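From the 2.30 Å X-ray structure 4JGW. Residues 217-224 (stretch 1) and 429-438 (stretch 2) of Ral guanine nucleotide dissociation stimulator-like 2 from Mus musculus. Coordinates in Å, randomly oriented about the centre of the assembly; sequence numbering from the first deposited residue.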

# COMPACT_ATOMS: atom_id res chain seq x y z
N LEU A 217 3.69 -9.31 5.27
CA LEU A 217 2.77 -8.22 5.64
C LEU A 217 2.55 -7.26 4.47
O LEU A 217 1.43 -6.81 4.23
N PHE A 218 3.63 -6.95 3.74
CA PHE A 218 3.53 -6.08 2.58
C PHE A 218 2.75 -6.73 1.44
O PHE A 218 2.05 -6.05 0.69
N LEU A 219 2.86 -8.06 1.33
CA LEU A 219 2.08 -8.82 0.34
C LEU A 219 0.61 -8.91 0.71
O LEU A 219 -0.25 -8.98 -0.17
N ASN A 220 0.32 -8.93 2.01
CA ASN A 220 -1.05 -8.96 2.51
C ASN A 220 -1.69 -7.57 2.59
O ASN A 220 -2.86 -7.43 2.97
N LEU A 221 -0.93 -6.54 2.23
CA LEU A 221 -1.41 -5.16 2.25
C LEU A 221 -2.48 -4.93 1.18
O LEU A 221 -2.27 -5.23 0.00
N ILE A 222 -3.62 -4.40 1.61
CA ILE A 222 -4.65 -3.93 0.71
C ILE A 222 -4.38 -2.44 0.45
O ILE A 222 -4.58 -1.62 1.34
N PRO A 223 -3.90 -2.10 -0.76
CA PRO A 223 -3.45 -0.75 -1.09
C PRO A 223 -4.49 0.35 -0.86
O PRO A 223 -4.13 1.46 -0.48
N SER A 224 -5.77 0.03 -1.07
CA SER A 224 -6.85 1.00 -0.86
C SER A 224 -6.97 1.45 0.60
O SER A 224 -7.46 2.55 0.87
N LEU A 429 2.49 0.76 -5.57
CA LEU A 429 2.45 -0.21 -4.48
C LEU A 429 2.21 -1.62 -5.03
O LEU A 429 2.83 -2.58 -4.57
N LEU A 430 1.33 -1.73 -6.03
CA LEU A 430 1.06 -3.00 -6.71
C LEU A 430 2.29 -3.57 -7.41
O LEU A 430 2.54 -4.77 -7.36
N ARG A 431 3.06 -2.70 -8.07
CA ARG A 431 4.28 -3.12 -8.76
C ARG A 431 5.40 -3.48 -7.77
O ARG A 431 6.26 -4.29 -8.08
N LEU A 432 5.38 -2.87 -6.59
CA LEU A 432 6.34 -3.21 -5.55
C LEU A 432 5.97 -4.53 -4.88
O LEU A 432 6.85 -5.25 -4.39
N GLN A 433 4.68 -4.85 -4.88
CA GLN A 433 4.20 -6.12 -4.35
C GLN A 433 4.63 -7.32 -5.20
O GLN A 433 5.02 -8.35 -4.66
N LYS A 434 4.57 -7.18 -6.53
CA LYS A 434 4.97 -8.27 -7.41
C LYS A 434 6.49 -8.49 -7.39
O LYS A 434 6.97 -9.62 -7.56
N GLU A 435 7.25 -7.41 -7.17
CA GLU A 435 8.69 -7.51 -7.02
C GLU A 435 9.06 -8.15 -5.68
O GLU A 435 10.04 -8.89 -5.58
N CYS A 436 8.25 -7.86 -4.65
CA CYS A 436 8.40 -8.46 -3.32
C CYS A 436 8.23 -9.99 -3.35
O CYS A 436 8.86 -10.70 -2.56
N ARG A 437 7.40 -10.47 -4.26
CA ARG A 437 7.18 -11.91 -4.46
C ARG A 437 8.46 -12.65 -4.88
O ARG A 437 8.58 -13.86 -4.69
N GLY A 438 9.42 -11.89 -5.42
CA GLY A 438 10.72 -12.42 -5.84
C GLY A 438 11.62 -12.95 -4.73
O GLY A 438 12.57 -13.69 -5.01

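Stretch 2 enters as a helix already under way at Leu429 and lies against the place where the helix carrying Phe218 and Leu219 gives way to a turn and then to the 3-10 segment that starts at Pro223. The backbones come nearest at Leu219 and Gln433, whose CA atoms are 5.8 Å apart, and together the two stretches bury 531 Å², mostly through apolar side chains arranged around one amide.

Leu429 opens the contact. Its CB points toward stretch 1, and both chi angles lie between wells (chi1 -127°, chi2 34°). In this conformation its two methyls reach different neighbours: CD1 is 4.1 Å from CE1 of Phe218, whereas CD2 lies 4.2 Å from CD2 of Leu221 and 4.4 Å from CB of Pro223. Leu221 (chi1 t, chi2 p) and Pro223, with its C-gamma exo ring, also direct their CB atoms toward the helix. Leu430, by contrast, starts away from the interface. Its mt rotamer nevertheless brings CD2 to 4.3 Å from CG of Pro223, a peripheral contact made by an otherwise exposed side chain. Arg431 points away and takes no part, although its carbonyl accepts a hydrogen bond from the side chain of Lys434, with NZ of Lys434 2.8 Å from O of Arg431.

Leu432, also mt, lies sideways and contributes mainly the root of its side chain, CB packing 3.7 Å from CZ of Phe218. Its carbonyl O approaches CE2 of Phe218 to 3.3 Å, near the plane of the ring, so that the backbone itself forms part of the pocket wall.

Gln433 is the polar centre of the contact. Its CB leaves sideways, but chi1 m and chi2 t, followed by chi3 at -41°, carry the amide to the turn after the stretch 1 helix. There NE2 donates two hydrogen bonds, to O of Phe218 at 2.9 Å and to O of Leu221, also at 2.9 Å; the first is nearly linear (171°) and the second more bent (144°). A single amide group thus ties together the two carbonyls of the turn, which is itself spanned by a weak bond from N of Leu221 to O of Phe218 (3.4 Å). The aliphatic part of Gln433 is used as well: CG lies over one face of the Phe218 ring, 4.0 Å from its centroid, in a CH-pi contact.

Phe218 (chi1 t, chi2 60°) is the knob of the interface, seated among Leu429, Leu432, Gln433 and Cys436. Lys434 and Glu435 make no contact with stretch 1. Cys436 (chi1 t) turns toward it and places SG at the edge of the Phe218 ring, 3.8 Å from CD2 of Phe218, and 4.0 Å from CG of Leu219. Leu219, an mt rotamer, also sets its CD2 3.2 Å from O of Gln433. Finally, Arg437 (chi1 m, chi2 and chi3 t) extends along the exposed margin, its CG 3.7 Å from CD2 of Leu219, and that same methyl lies over one face of the guanidinium. Gly438 lies beyond reach.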

# COMPACT_ATOMS: atom_id res chain seq x y z
CB LEU A 217 3.29 -7.46 6.86
CG LEU A 217 3.18 -8.16 8.22
CD1 LEU A 217 4.02 -7.44 9.24
CD2 LEU A 217 1.73 -8.27 8.69
CB PHE A 218 4.92 -5.62 2.11
CG PHE A 218 4.89 -4.76 0.87
CD1 PHE A 218 4.20 -3.55 0.86
CD2 PHE A 218 5.55 -5.17 -0.29
CE1 PHE A 218 4.16 -2.77 -0.29
CE2 PHE A 218 5.52 -4.39 -1.44
CZ PHE A 218 4.82 -3.19 -1.44
CB LEU A 219 2.67 -10.22 0.14
CG LEU A 219 3.96 -10.32 -0.67
CD1 LEU A 219 4.41 -11.78 -0.77
CD2 LEU A 219 3.78 -9.72 -2.05
CB ASN A 220 -1.11 -9.65 3.88
CG ASN A 220 -0.88 -11.15 3.79
OD1 ASN A 220 -1.45 -11.84 2.94
ND2 ASN A 220 -0.05 -11.68 4.69
CB LEU A 221 -0.26 -4.17 2.07
CG LEU A 221 -0.59 -2.67 2.09
CD1 LEU A 221 -0.85 -2.18 3.51
CD2 LEU A 221 0.52 -1.87 1.45
CB ILE A 222 -6.07 -4.17 1.28
CG1 ILE A 222 -6.25 -5.67 1.60
CG2 ILE A 222 -7.14 -3.69 0.30
CD1 ILE A 222 -7.48 -5.99 2.44
CB PRO A 223 -3.08 -0.85 -2.58
CG PRO A 223 -2.74 -2.29 -2.78
CD PRO A 223 -3.71 -3.03 -1.90
CB SER A 224 -8.19 0.44 -1.35
OG SER A 224 -8.57 -0.71 -0.61
CB LEU A 429 1.35 0.19 -3.49
CG LEU A 429 1.61 0.34 -1.98
CD1 LEU A 429 3.01 0.87 -1.65
CD2 LEU A 429 0.55 1.25 -1.37
CB LEU A 430 -0.09 -2.86 -7.72
CG LEU A 430 -1.53 -2.75 -7.21
CD1 LEU A 430 -2.44 -2.29 -8.33
CD2 LEU A 430 -2.01 -4.08 -6.64
CB ARG A 431 4.75 -2.07 -9.77
CG ARG A 431 5.79 -1.10 -9.24
CD ARG A 431 6.36 -0.21 -10.33
NE ARG A 431 7.73 0.19 -10.04
CZ ARG A 431 8.09 1.18 -9.22
NH1 ARG A 431 7.17 1.91 -8.59
NH2 ARG A 431 9.37 1.45 -9.03
CB LEU A 432 6.47 -2.08 -4.52
CG LEU A 432 7.21 -0.82 -4.97
CD1 LEU A 432 6.92 0.33 -4.03
CD2 LEU A 432 8.72 -1.05 -5.10
CB GLN A 433 2.68 -6.11 -4.17
CG GLN A 433 2.21 -5.45 -2.87
CD GLN A 433 0.70 -5.39 -2.75
OE1 GLN A 433 -0.01 -5.10 -3.71
NE2 GLN A 433 0.20 -5.66 -1.55
CB LYS A 434 4.42 -8.09 -8.84
CG LYS A 434 5.45 -7.81 -9.94
CD LYS A 434 5.67 -6.32 -10.14
CE LYS A 434 7.01 -6.04 -10.79
NZ LYS A 434 7.37 -4.60 -10.66
CB GLU A 435 9.35 -6.13 -7.15
CG GLU A 435 10.81 -6.19 -7.59
CD GLU A 435 11.52 -4.85 -7.48
OE1 GLU A 435 10.88 -3.80 -7.71
OE2 GLU A 435 12.74 -4.85 -7.17
CB CYS A 436 7.40 -7.85 -2.34
SG CYS A 436 7.54 -8.43 -0.64
CB ARG A 437 6.07 -12.16 -5.49
CG ARG A 437 4.70 -11.68 -5.04
CD ARG A 437 3.59 -12.09 -6.00
NE ARG A 437 2.28 -11.68 -5.48
CZ ARG A 437 1.63 -10.57 -5.85
NH1 ARG A 437 2.15 -9.75 -6.75
NH2 ARG A 437 0.45 -10.30 -5.31